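Local structure of diphosphomevalonate decarboxylase, putative (Trypanosoma brucei, 2HKE) at residues I273-A278 / M315-T320; Y345-L348 / P352-P355; E267-M272 / A294-F299; A310-M315 / V339-E344; K283-L288 / K304-E309. The protein probably catalyses the ATP-dependent decarboxylation of (R)-5-diphosphomevalonate to isopentenyl diphosphate, the building block that the mevalonate pathway supplies for sterols and other isoprenoids. The protein carries 1 engineered substitution. One frame throughout, in Å; residues are numbered along the deposited sequence.

Contact 1 of 5, residues I273-A278 / M315-T320; sequences IRLVKA and MEHFPT. With SO4 (sulfate ion), chain D.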
# COMPACT_ATOMS: atom_id res chain seq x y z
N ILE A 273 -3.74 -0.37 -18.83
CA ILE A 273 -5.08 -0.88 -18.66
C ILE A 273 -5.49 -1.58 -19.96
O ILE A 273 -5.96 -2.69 -19.94
CB ILE A 273 -6.05 0.23 -18.30
CG1 ILE A 273 -5.78 0.76 -16.89
CG2 ILE A 273 -7.49 -0.23 -18.54
CD1 ILE A 273 -6.58 1.99 -16.56
N ARG A 274 -5.32 -0.90 -21.10
CA ARG A 274 -5.67 -1.48 -22.38
C ARG A 274 -4.94 -2.79 -22.64
O ARG A 274 -5.56 -3.74 -23.18
CB ARG A 274 -5.40 -0.50 -23.54
CG ARG A 274 -6.23 0.72 -23.44
CD ARG A 274 -6.43 1.42 -24.79
NE ARG A 274 -5.19 1.57 -25.53
CZ ARG A 274 -4.30 2.52 -25.31
NH1 ARG A 274 -4.51 3.43 -24.38
NH2 ARG A 274 -3.20 2.58 -26.06
N LEU A 275 -3.66 -2.84 -22.28
CA LEU A 275 -2.82 -4.03 -22.50
C LEU A 275 -3.30 -5.22 -21.67
O LEU A 275 -3.44 -6.37 -22.17
CB LEU A 275 -1.38 -3.69 -22.15
CG LEU A 275 -0.33 -4.76 -22.41
CD1 LEU A 275 -0.46 -5.43 -23.80
CD2 LEU A 275 1.03 -4.16 -22.21
N VAL A 276 -3.56 -4.99 -20.40
CA VAL A 276 -4.05 -6.08 -19.56
C VAL A 276 -5.36 -6.60 -20.14
O VAL A 276 -5.56 -7.82 -20.25
CB VAL A 276 -4.23 -5.63 -18.11
CG1 VAL A 276 -4.98 -6.68 -17.29
CG2 VAL A 276 -2.86 -5.26 -17.55
N LYS A 277 -6.26 -5.69 -20.49
CA LYS A 277 -7.54 -6.09 -21.06
C LYS A 277 -7.39 -6.90 -22.34
O LYS A 277 -8.06 -7.93 -22.53
CB LYS A 277 -8.41 -4.86 -21.34
CG LYS A 277 -8.97 -4.25 -20.07
CD LYS A 277 -9.78 -3.01 -20.41
CE LYS A 277 -10.42 -2.42 -19.17
NZ LYS A 277 -11.13 -1.16 -19.54
N ALA A 278 -6.50 -6.44 -23.21
CA ALA A 278 -6.25 -7.10 -24.50
C ALA A 278 -5.61 -8.46 -24.31
O ALA A 278 -5.91 -9.40 -25.03
CB ALA A 278 -5.35 -6.24 -25.37
N MET A 315 6.92 -7.02 -21.63
CA MET A 315 8.22 -6.59 -22.20
C MET A 315 8.19 -6.36 -23.69
O MET A 315 9.05 -5.67 -24.22
CB MET A 315 9.28 -7.60 -21.87
CG MET A 315 9.62 -7.69 -20.37
SD MET A 315 10.15 -6.17 -19.61
CE MET A 315 8.65 -5.42 -18.95
N GLU A 316 7.24 -6.98 -24.36
CA GLU A 316 7.04 -6.72 -25.77
C GLU A 316 6.54 -5.30 -26.00
O GLU A 316 6.76 -4.74 -27.04
CB GLU A 316 6.11 -7.75 -26.32
CG GLU A 316 6.78 -9.05 -26.34
CD GLU A 316 7.83 -9.19 -27.45
OE1 GLU A 316 7.70 -8.51 -28.51
OE2 GLU A 316 8.75 -10.00 -27.25
N HIS A 317 5.84 -4.74 -25.03
CA HIS A 317 5.18 -3.45 -25.18
C HIS A 317 5.90 -2.38 -24.40
O HIS A 317 5.90 -1.19 -24.77
CB HIS A 317 3.73 -3.57 -24.68
CG HIS A 317 2.92 -4.56 -25.47
ND1 HIS A 317 2.94 -5.91 -25.23
CD2 HIS A 317 2.07 -4.38 -26.50
CE1 HIS A 317 2.14 -6.52 -26.07
NE2 HIS A 317 1.61 -5.62 -26.87
N PHE A 318 6.46 -2.77 -23.27
CA PHE A 318 7.25 -1.85 -22.41
C PHE A 318 8.61 -2.49 -22.11
O PHE A 318 8.87 -2.92 -21.00
CB PHE A 318 6.51 -1.58 -21.11
CG PHE A 318 5.25 -0.81 -21.26
CD1 PHE A 318 4.04 -1.45 -21.44
CD2 PHE A 318 5.27 0.58 -21.22
CE1 PHE A 318 2.86 -0.70 -21.59
CE2 PHE A 318 4.11 1.32 -21.35
CZ PHE A 318 2.90 0.67 -21.53
N PRO A 319 9.51 -2.55 -23.13
CA PRO A 319 10.76 -3.27 -22.97
C PRO A 319 11.59 -2.64 -21.91
O PRO A 319 11.95 -1.46 -22.00
CB PRO A 319 11.42 -3.15 -24.36
CG PRO A 319 10.30 -2.73 -25.25
CD PRO A 319 9.38 -1.95 -24.47
N THR A 320 11.89 -3.44 -20.89
CA THR A 320 12.54 -2.97 -19.70
C THR A 320 13.75 -3.87 -19.39
O THR A 320 13.62 -5.09 -19.29
CB THR A 320 11.59 -3.02 -18.50
OG1 THR A 320 10.38 -2.30 -18.81
CG2 THR A 320 12.30 -2.47 -17.21
S SO4 D . -5.31 0.15 -28.86
O1 SO4 D . -6.09 1.17 -29.54
O2 SO4 D . -5.04 -0.94 -29.77
O3 SO4 D . -4.07 0.77 -28.39
O4 SO4 D . -6.09 -0.30 -27.71

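Contact 2 of 5, residues Y345-L348 / P352-P355; sequences YKKL and PKKP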
# COMPACT_ATOMS: atom_id res chain seq x y z
N TYR A 345 0.54 -12.62 -28.55
CA TYR A 345 0.58 -11.68 -27.43
C TYR A 345 1.50 -10.51 -27.70
O TYR A 345 1.86 -9.77 -26.78
CB TYR A 345 0.97 -12.41 -26.12
CG TYR A 345 0.08 -13.54 -25.81
CD1 TYR A 345 -1.30 -13.36 -25.68
CD2 TYR A 345 0.57 -14.80 -25.58
CE1 TYR A 345 -2.14 -14.40 -25.38
CE2 TYR A 345 -0.28 -15.86 -25.29
CZ TYR A 345 -1.63 -15.64 -25.20
OH TYR A 345 -2.47 -16.71 -24.92
N LYS A 346 1.93 -10.36 -28.95
CA LYS A 346 2.73 -9.24 -29.34
C LYS A 346 1.74 -8.30 -30.04
O LYS A 346 0.71 -8.74 -30.60
CB LYS A 346 3.87 -9.67 -30.28
CG LYS A 346 4.83 -10.66 -29.68
CD LYS A 346 5.78 -11.22 -30.73
CE LYS A 346 6.63 -12.36 -30.14
NZ LYS A 346 7.72 -12.74 -31.07
N LYS A 347 2.04 -7.03 -29.99
CA LYS A 347 1.24 -5.99 -30.60
C LYS A 347 -0.24 -6.11 -30.19
O LYS A 347 -1.14 -6.19 -31.04
CB LYS A 347 1.44 -6.00 -32.14
CG LYS A 347 2.87 -5.62 -32.57
CD LYS A 347 3.13 -4.08 -32.42
CE LYS A 347 4.65 -3.68 -32.65
NZ LYS A 347 5.68 -4.48 -31.86
N LEU A 348 -0.48 -6.10 -28.89
CA LEU A 348 -1.85 -6.19 -28.38
C LEU A 348 -2.51 -4.82 -28.32
O LEU A 348 -3.71 -4.73 -28.24
CB LEU A 348 -1.87 -6.85 -27.00
CG LEU A 348 -1.41 -8.31 -26.94
CD1 LEU A 348 -1.35 -8.79 -25.50
CD2 LEU A 348 -2.33 -9.20 -27.77
N PRO A 352 3.52 3.87 -27.81
CA PRO A 352 4.98 3.93 -27.90
C PRO A 352 5.73 3.02 -26.91
O PRO A 352 5.40 2.99 -25.71
CB PRO A 352 5.29 5.38 -27.55
CG PRO A 352 4.07 6.08 -27.95
CD PRO A 352 2.95 5.21 -27.59
N LYS A 353 6.73 2.29 -27.42
CA LYS A 353 7.53 1.43 -26.54
C LYS A 353 8.46 2.27 -25.68
O LYS A 353 9.19 3.16 -26.16
CB LYS A 353 8.30 0.38 -27.32
CG LYS A 353 7.41 -0.60 -28.07
CD LYS A 353 8.25 -1.62 -28.78
CE LYS A 353 7.41 -2.54 -29.57
NZ LYS A 353 8.24 -3.67 -30.07
N LYS A 354 8.44 1.97 -24.38
CA LYS A 354 9.36 2.57 -23.43
C LYS A 354 9.50 1.63 -22.24
O LYS A 354 8.63 0.81 -21.99
CB LYS A 354 8.86 3.93 -22.97
CG LYS A 354 7.53 3.84 -22.18
CD LYS A 354 6.92 5.16 -21.89
CE LYS A 354 6.20 5.75 -23.08
NZ LYS A 354 5.75 7.09 -22.63
N PRO A 355 10.61 1.73 -21.52
CA PRO A 355 10.75 0.88 -20.34
C PRO A 355 9.87 1.36 -19.19
O PRO A 355 9.56 2.56 -19.07
CB PRO A 355 12.21 1.06 -19.95
CG PRO A 355 12.58 2.39 -20.49
CD PRO A 355 11.77 2.60 -21.72

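Contact 3 of 5, residues E267-M272 / A294-F299; sequences EDSYAM and AGANCF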
# COMPACT_ATOMS: atom_id res chain seq x y z
N GLU A 267 -0.89 8.60 -19.76
CA GLU A 267 -1.31 7.74 -20.87
C GLU A 267 -0.62 6.38 -20.79
O GLU A 267 -1.09 5.41 -21.39
CB GLU A 267 -1.02 8.39 -22.20
CG GLU A 267 -1.98 9.58 -22.54
CD GLU A 267 -3.44 9.17 -22.71
OE1 GLU A 267 -3.72 8.01 -23.16
OE2 GLU A 267 -4.35 10.00 -22.38
N ASP A 268 0.54 6.33 -20.16
CA ASP A 268 1.19 5.02 -19.90
C ASP A 268 0.31 4.15 -19.00
O ASP A 268 0.11 2.96 -19.28
CB ASP A 268 2.54 5.18 -19.25
CG ASP A 268 3.62 5.65 -20.18
OD1 ASP A 268 3.48 5.55 -21.40
OD2 ASP A 268 4.62 6.14 -19.65
N SER A 269 -0.23 4.75 -17.94
CA SER A 269 -1.24 4.07 -17.10
C SER A 269 -2.38 3.50 -17.92
O SER A 269 -2.75 2.33 -17.77
CB SER A 269 -1.82 5.03 -16.05
OG SER A 269 -0.79 5.60 -15.29
N TYR A 270 -2.97 4.34 -18.77
CA TYR A 270 -4.10 3.93 -19.58
C TYR A 270 -3.72 2.89 -20.61
O TYR A 270 -4.51 1.96 -20.87
CB TYR A 270 -4.78 5.13 -20.28
CG TYR A 270 -5.32 6.18 -19.35
CD1 TYR A 270 -6.20 5.85 -18.33
CD2 TYR A 270 -4.94 7.52 -19.47
CE1 TYR A 270 -6.70 6.81 -17.46
CE2 TYR A 270 -5.44 8.50 -18.59
CZ TYR A 270 -6.32 8.14 -17.61
OH TYR A 270 -6.81 9.11 -16.76
N ALA A 271 -2.50 2.98 -21.14
CA ALA A 271 -2.06 1.94 -22.06
C ALA A 271 -1.92 0.59 -21.32
O ALA A 271 -2.20 -0.45 -21.89
CB ALA A 271 -0.74 2.33 -22.65
N MET A 272 -1.46 0.63 -20.07
CA MET A 272 -1.36 -0.59 -19.26
C MET A 272 -2.72 -1.20 -19.05
O MET A 272 -2.86 -2.42 -19.11
CB MET A 272 -0.61 -0.33 -17.94
CG MET A 272 0.90 -0.35 -18.09
SD MET A 272 1.64 -1.91 -18.54
CE MET A 272 1.39 -2.89 -17.02
N ALA A 294 -4.03 6.10 -6.77
CA ALA A 294 -3.69 7.54 -6.57
C ALA A 294 -2.30 7.89 -7.07
O ALA A 294 -1.54 8.68 -6.49
CB ALA A 294 -3.88 8.03 -5.08
N GLY A 295 -1.96 7.27 -8.19
CA GLY A 295 -0.66 7.45 -8.80
C GLY A 295 -0.71 6.81 -10.15
O GLY A 295 -1.74 6.24 -10.53
N ALA A 296 0.40 6.88 -10.88
CA ALA A 296 0.48 6.37 -12.22
C ALA A 296 0.92 4.91 -12.25
O ALA A 296 0.76 4.26 -13.26
CB ALA A 296 1.47 7.20 -13.07
N ASN A 297 1.54 4.42 -11.18
CA ASN A 297 2.11 3.06 -11.19
C ASN A 297 1.00 2.04 -11.30
O ASN A 297 -0.07 2.21 -10.69
CB ASN A 297 2.89 2.75 -9.92
CG ASN A 297 4.07 3.66 -9.69
OD1 ASN A 297 4.67 4.19 -10.61
ND2 ASN A 297 4.45 3.80 -8.41
N CYS A 298 1.27 0.98 -12.03
CA CYS A 298 0.33 -0.08 -12.24
C CYS A 298 0.72 -1.31 -11.41
O CYS A 298 1.72 -2.03 -11.69
CB CYS A 298 0.30 -0.44 -13.70
SG CYS A 298 -0.99 -1.64 -14.14
N PHE A 299 -0.11 -1.58 -10.41
CA PHE A 299 0.04 -2.81 -9.65
C PHE A 299 -0.64 -3.88 -10.45
O PHE A 299 -1.58 -3.59 -11.23
CB PHE A 299 -0.58 -2.64 -8.29
CG PHE A 299 0.32 -1.93 -7.32
CD1 PHE A 299 0.38 -0.55 -7.30
CD2 PHE A 299 1.16 -2.67 -6.49
CE1 PHE A 299 1.27 0.09 -6.40
CE2 PHE A 299 2.03 -2.06 -5.58
CZ PHE A 299 2.06 -0.66 -5.54

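Contact 4 of 5, residues A310-M315 / V339-E344; sequences AVAMLM and VSLPDE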
# COMPACT_ATOMS: atom_id res chain seq x y z
N ALA A 310 2.95 -13.48 -18.58
CA ALA A 310 2.45 -12.11 -18.39
C ALA A 310 3.58 -11.08 -18.48
O ALA A 310 3.46 -10.06 -19.16
CB ALA A 310 1.63 -12.01 -17.03
N VAL A 311 4.70 -11.34 -17.81
CA VAL A 311 5.82 -10.45 -17.80
C VAL A 311 6.48 -10.40 -19.19
O VAL A 311 6.82 -9.29 -19.67
CB VAL A 311 6.80 -10.79 -16.69
CG1 VAL A 311 8.07 -9.92 -16.82
CG2 VAL A 311 6.15 -10.67 -15.32
N ALA A 312 6.58 -11.54 -19.86
CA ALA A 312 7.07 -11.58 -21.26
C ALA A 312 6.21 -10.69 -22.17
O ALA A 312 6.73 -9.95 -23.03
CB ALA A 312 7.10 -13.02 -21.82
N MET A 313 4.90 -10.79 -21.99
CA MET A 313 3.93 -9.99 -22.77
C MET A 313 4.16 -8.54 -22.49
O MET A 313 4.25 -7.73 -23.42
CB MET A 313 2.51 -10.43 -22.42
CG MET A 313 1.42 -9.67 -23.11
SD MET A 313 0.95 -8.15 -22.25
CE MET A 313 0.35 -8.69 -20.61
N LEU A 314 4.27 -8.15 -21.21
CA LEU A 314 4.59 -6.74 -20.88
C LEU A 314 5.85 -6.21 -21.58
O LEU A 314 5.87 -5.07 -22.01
CB LEU A 314 4.74 -6.52 -19.37
CG LEU A 314 3.48 -6.77 -18.52
CD1 LEU A 314 3.74 -6.53 -17.02
CD2 LEU A 314 2.27 -5.94 -19.05
N MET A 315 6.92 -7.02 -21.63
CA MET A 315 8.22 -6.59 -22.20
C MET A 315 8.19 -6.36 -23.69
O MET A 315 9.05 -5.67 -24.22
CB MET A 315 9.28 -7.60 -21.87
CG MET A 315 9.62 -7.69 -20.37
SD MET A 315 10.15 -6.17 -19.61
CE MET A 315 8.65 -5.42 -18.95
N VAL A 339 10.99 -17.63 -21.26
CA VAL A 339 9.72 -17.68 -21.98
C VAL A 339 9.92 -17.39 -23.46
O VAL A 339 10.61 -16.43 -23.82
CB VAL A 339 8.69 -16.66 -21.42
CG1 VAL A 339 7.39 -16.57 -22.29
CG2 VAL A 339 8.36 -17.03 -20.01
N SER A 340 9.29 -18.21 -24.30
CA SER A 340 9.16 -17.92 -25.69
C SER A 340 7.74 -17.42 -25.92
O SER A 340 6.81 -18.19 -25.98
CB SER A 340 9.41 -19.18 -26.53
OG SER A 340 9.49 -18.80 -27.88
N LEU A 341 7.58 -16.12 -26.02
CA LEU A 341 6.23 -15.53 -26.05
C LEU A 341 5.57 -15.82 -27.38
O LEU A 341 6.15 -15.53 -28.42
CB LEU A 341 6.28 -14.02 -25.88
CG LEU A 341 4.94 -13.30 -25.78
CD1 LEU A 341 4.37 -13.64 -24.49
CD2 LEU A 341 5.05 -11.79 -25.95
N PRO A 342 4.39 -16.40 -27.36
CA PRO A 342 3.61 -16.58 -28.58
C PRO A 342 3.33 -15.29 -29.31
O PRO A 342 3.06 -14.25 -28.69
CB PRO A 342 2.30 -17.15 -28.08
CG PRO A 342 2.66 -17.83 -26.80
CD PRO A 342 3.74 -17.00 -26.19
N ASP A 343 3.32 -15.36 -30.65
CA ASP A 343 3.14 -14.18 -31.45
C ASP A 343 1.82 -13.48 -31.19
O ASP A 343 1.75 -12.28 -31.35
CB ASP A 343 3.21 -14.56 -32.95
CG ASP A 343 4.25 -13.79 -33.67
OD1 ASP A 343 4.17 -12.54 -33.66
OD2 ASP A 343 5.18 -14.44 -34.21
N GLU A 344 0.78 -14.24 -30.81
CA GLU A 344 -0.54 -13.70 -30.48
C GLU A 344 -0.49 -12.63 -29.38
O GLU A 344 -1.39 -11.79 -29.32
CB GLU A 344 -1.51 -14.78 -30.01
CG GLU A 344 -0.95 -15.73 -28.97
CD GLU A 344 -1.88 -16.87 -28.51
OE1 GLU A 344 -3.12 -16.80 -28.69
OE2 GLU A 344 -1.32 -17.85 -27.92

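Contact 5 of 5, residues K283-L288 / K304-E309; sequences KGRTAL and KEDLPE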
# COMPACT_ATOMS: atom_id res chain seq x y z
N LYS A 283 -6.24 -14.36 -24.19
CA LYS A 283 -6.14 -15.58 -23.39
C LYS A 283 -7.49 -16.24 -23.26
O LYS A 283 -7.55 -17.44 -23.07
CB LYS A 283 -5.62 -15.24 -22.01
CG LYS A 283 -4.18 -14.81 -22.00
CD LYS A 283 -3.22 -15.97 -22.08
CE LYS A 283 -2.94 -16.56 -20.75
NZ LYS A 283 -2.02 -17.72 -20.99
N GLY A 284 -8.58 -15.49 -23.37
CA GLY A 284 -9.88 -16.05 -23.15
C GLY A 284 -10.27 -16.19 -21.69
O GLY A 284 -11.23 -16.88 -21.36
N ARG A 285 -9.51 -15.56 -20.80
CA ARG A 285 -9.83 -15.56 -19.41
C ARG A 285 -9.11 -14.41 -18.74
O ARG A 285 -8.19 -13.81 -19.29
CB ARG A 285 -9.42 -16.90 -18.74
CG ARG A 285 -7.95 -17.12 -18.70
CD ARG A 285 -7.63 -18.45 -18.08
NE ARG A 285 -6.22 -18.76 -18.24
CZ ARG A 285 -5.25 -18.50 -17.37
NH1 ARG A 285 -5.49 -17.92 -16.21
NH2 ARG A 285 -4.00 -18.83 -17.68
N THR A 286 -9.56 -14.11 -17.54
CA THR A 286 -8.95 -13.07 -16.71
C THR A 286 -7.72 -13.68 -16.02
O THR A 286 -7.81 -14.26 -14.94
CB THR A 286 -9.93 -12.50 -15.75
OG1 THR A 286 -11.09 -12.02 -16.48
CG2 THR A 286 -9.26 -11.31 -14.96
N ALA A 287 -6.59 -13.58 -16.71
CA ALA A 287 -5.32 -14.09 -16.22
C ALA A 287 -4.54 -13.06 -15.40
O ALA A 287 -3.61 -13.40 -14.64
CB ALA A 287 -4.50 -14.60 -17.41
N LEU A 288 -4.86 -11.78 -15.60
CA LEU A 288 -3.98 -10.68 -15.13
C LEU A 288 -4.91 -9.56 -14.71
O LEU A 288 -5.87 -9.27 -15.41
CB LEU A 288 -3.02 -10.23 -16.26
CG LEU A 288 -1.98 -9.16 -15.96
CD1 LEU A 288 -1.01 -9.59 -14.77
CD2 LEU A 288 -1.17 -8.79 -17.21
N LYS A 304 1.17 -17.33 -9.90
CA LYS A 304 2.55 -17.71 -10.20
C LYS A 304 2.74 -18.41 -11.54
O LYS A 304 3.63 -18.06 -12.32
CB LYS A 304 3.08 -18.58 -9.06
CG LYS A 304 4.57 -18.61 -9.00
CD LYS A 304 5.12 -19.19 -7.68
CE LYS A 304 6.66 -19.08 -7.81
NZ LYS A 304 7.57 -19.86 -6.82
N GLU A 305 1.93 -19.43 -11.81
CA GLU A 305 1.95 -20.17 -13.09
C GLU A 305 1.85 -19.27 -14.33
O GLU A 305 2.42 -19.55 -15.41
CB GLU A 305 0.87 -21.27 -13.10
CG GLU A 305 -0.54 -20.74 -13.05
CD GLU A 305 -1.57 -21.77 -12.54
OE1 GLU A 305 -1.69 -22.87 -13.19
OE2 GLU A 305 -2.21 -21.50 -11.48
N ASP A 306 1.12 -18.16 -14.19
CA ASP A 306 0.83 -17.28 -15.30
C ASP A 306 1.81 -16.12 -15.39
O ASP A 306 1.79 -15.39 -16.36
CB ASP A 306 -0.58 -16.72 -15.15
CG ASP A 306 -1.67 -17.76 -15.44
OD1 ASP A 306 -1.40 -18.68 -16.25
OD2 ASP A 306 -2.79 -17.66 -14.88
N LEU A 307 2.66 -15.96 -14.40
CA LEU A 307 3.43 -14.74 -14.28
C LEU A 307 4.47 -14.63 -15.40
O LEU A 307 4.64 -13.55 -15.93
CB LEU A 307 4.05 -14.60 -12.90
CG LEU A 307 4.82 -13.30 -12.61
CD1 LEU A 307 4.71 -12.89 -11.12
CD2 LEU A 307 6.27 -13.27 -13.10
N PRO A 308 5.25 -15.70 -15.68
CA PRO A 308 6.28 -15.53 -16.72
C PRO A 308 5.75 -15.08 -18.05
O PRO A 308 6.35 -14.14 -18.65
CB PRO A 308 6.92 -16.93 -16.80
CG PRO A 308 6.80 -17.36 -15.30
CD PRO A 308 5.37 -17.03 -15.08
N GLU A 309 4.64 -15.66 -18.50
CA GLU A 309 4.06 -15.24 -19.78
C GLU A 309 3.61 -13.81 -19.68
O GLU A 309 3.81 -13.03 -20.62
CB GLU A 309 2.87 -16.08 -20.21
CG GLU A 309 2.41 -15.80 -21.66
CD GLU A 309 1.26 -16.66 -22.08
OE1 GLU A 309 0.09 -16.30 -21.75
OE2 GLU A 309 1.52 -17.71 -22.72
O HOH W 1 -0.45 -18.33 -18.97
O HOH W 2 -3.34 -15.61 -13.18

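Contact 1 of 5, residues I273-A278 / M315-T320
Leu275 lays one methyl over the imidazole of His317. Its CD1 stands 3.6 Å above the ring plane, and the line from CD1 to the ring centroid runs only 6° off the normal, so this is a CH-pi contact made almost squarely on the face. The second methyl has a different job: CD2 of Leu275 touches CB of His317 at 3.7 Å and meets the Phe318 ring at its edge, in the plane, 4.0 Å from CE1. One leucine fork thus takes one ring by its face and the next by its rim. The fork reaches out from helix 267-283 because CG stands opposite the backbone N (chi1 -176°).

Both ring nitrogens are held. His317 ND1 bonds to the carbonyl O of Met313, one turn back in its own helix, while NE2 takes the backbone N of Leu348; these two bonds fix the rotation of the ring and satisfy both polar atoms in a buried place. Phe318 meets the ring of Phe356 with planes about 20° apart. Beyond it, Thr320 OG1 donates to Phe318 O at 2.7 Å, from above the carbonyl plane. On the exposed side of the first helix, Arg274 holds a sulfate, probably from the crystallisation liquor: NE donates to both O4 (3.0 Å) and O3, NH2 donates to O3 (3.1 Å), and Asp350 N also binds the ion.

Helix 267-283 packing against the end of helix 307-317 beside a mixed five-stranded sheet is consistent with the ferredoxin-like C-terminal domain of the GHMP superfamily.

Contact 2 of 5, residues Y345-L348 / P352-P355
A close approach of like charges at the surface brings Lys347 and Lys353 together, both in the long irregular stretch of chain that runs from helix 330-338 to strand 358-363. The chain ends do the touching: Lys347 NZ lies 3.2 Å from Lys353 NZ and 3.5 Å from Lys353 CE.

The side chains cross at about a right angle and get there differently. Lys353 is stretched out beyond CG and brings its amine straight from the backbone, passing Pro319 on the way. Lys347 sits at left-handed backbone angles and folds its chain at chi2 (-75°) and again at chi4, which swings NZ round to the partner.

Their neighbours tie the same stretch down on the helices. Tyr345 sets its ring edge-to-face with Tyr279, Leu348 packs on Leu275 and Met313, and Lys354 NZ makes a salt bridge to Asp268 OD1 at the start of helix 267-283.

The two amines are both donors and do not hydrogen-bond to each other. At this spacing two full positive charges would repel, so one of them may well carry less than a full charge here, or solvent may screen the pair; either way the contact probably contributes little to holding the loop.

Contact 3 of 5, residues E267-M272 / A294-F299
Ser269 bonds to the backbone of Ala296 where the first turns of helix 267-283 lie beside the chain leading into strand 298-303, in the ferredoxin-like alpha/beta half of the molecule. Ser269 OG donates to Ala296 O at 2.9 Å, arriving in the carbonyl plane on a lone pair, with a C=O...O angle of 114°. The same hydroxyl takes the backbone N of Thr266, so one buried oxygen joins the start of the helix to the strand entry. Ala296 closes in round it, with CB 3.5 Å from Ser269 OG. This is also where the backbones come nearest, with the CA atoms of Ser269 and Ala296 5.7 Å apart.

The loose side is the outer one, with Glu267 exposed on the helix and Ala294 and Gly295 partly exposed on the loop. Asp268 turns to another partner, His351 NE2. Asn297 turns its CB away from the helix and bonds to Ala110 O and Leu190 N; through Ala110 it links the strand entry to the N-terminal domain.

One turn further along the helix the packing becomes wholly apolar. Tyr290 borders Cys298 and Phe318 borders Met272, so the sulfur atoms sit in the buried layer between sheet and helix. With its SG opposite the backbone N (chi1 -173°), Cys298 points the sulfur at Met272, whose chain folds back at chi2 and chi3. Cys298 SG therefore touches the methionine at both ends, 3.9 Å from CE and 4.0 Å from CB.

Contact 4 of 5, residues A310-M315 / V339-E344
Ala312, with its small side chain, leaves the surface of helix 307-317 low where Val339 and Leu341 settle. Its CB is the floor of the dip, touched by two methyls coming from different directions: Val339 CG1 at 3.6 Å and Leu341 CD1 at 3.9 Å.

Leu341 is the larger knob. CG stands opposite the backbone N (chi1 -176°), which drives the fork into the helix surface, where its two methyls lie along the peptide that joins Ala312 to Met313. CD1 reaches Met313 N at 3.8 Å, and CD2 reaches Ala312 O, also at 3.8 Å. Glu309 and Glu316 touch the same leucine, so the hollow is lined by four residues at positions i, i+3, i+4 and i+7 of the helix, much as a knob fits a hole, although this knob comes from a loop.

Val339 fills a shallower dip next to it, wedged between Ala312 and Pro308 one turn earlier. Met313 gives only its base to the contact, its CB 4.2 Å from Leu341 CD1; the sulfur end bends off at chi2 (-86°) toward Tyr279 and Leu348. No hydrogen bond crosses; between these two segments the contact is van der Waals packing.

Inward, Leu314 packs on Met272, and Val311 lies on Phe325 of an outer strand. The helix is thus sandwiched, with core behind and the loop after helix 330-338 laid over its outer face, consistent with the helical layer of the ferredoxin-like C-terminal domain of the GHMP superfamily.

Contact 5 of 5, residues K283-L288 / K304-E309
Lys283 and Glu309 meet from opposite directions in a salt bridge just where helix 267-283 ends. From CB the lysine chain curls at chi2 and again at chi3 (-85°), which brings its outer half alongside Glu309 OE1. CD comes 3.3 Å from Glu309 OE1 and CE 3.2 Å, then NZ donates to the same oxygen at 2.7 Å, on its syn side and 26° out of the carboxylate plane. Glu309 OE1 is gripped a second time, by Tyr279 OH. Lys283 NZ also donates to water 1 at 2.6 Å, which in turn donates to Asp306 OD1.

That aspartate is held end-on by Arg285. NH1 donates to OD2 and NH2 to OD1, each at 3.0 Å, and a weak third bond runs from NH2 to OD2. Both oxygens lie in the guanidinium plane, while the nitrogens approach from above the carboxylate plane; the two planes are 39° apart. Ala287 CB sits 3.6 Å above the Arg285 guanidinium plane, offset toward its rim, and water 2 bridges Ala287 O to Asp306 OD2.

Gly284, the C' residue of a Schellman motif, turns the chain so that Lys283 and Arg285 both face the start of helix 307-317. Two acids there answer two bases, and the water between them probably couples the pairs into one charge-balanced network.

All five contacts lie within the C-terminal domain. Contacts 1 and 3 share helix 267-283; contacts 1, 4 and 5 share helix 307-317; contact 3 adds strand 298-303, which immediately precedes that second helix. Along the chain contact 5 is nested inside the loop closed by contact 1, contacts 1 and 4 interleave, and contact 2 opens after all the others have closed. Centres of contacts 1 and 2 are about 5 Å apart, those of 3 and 4 about 20 Å. Together they tie two helices to each other and to the sheet, with the 339-355 loop wrapped over the outside.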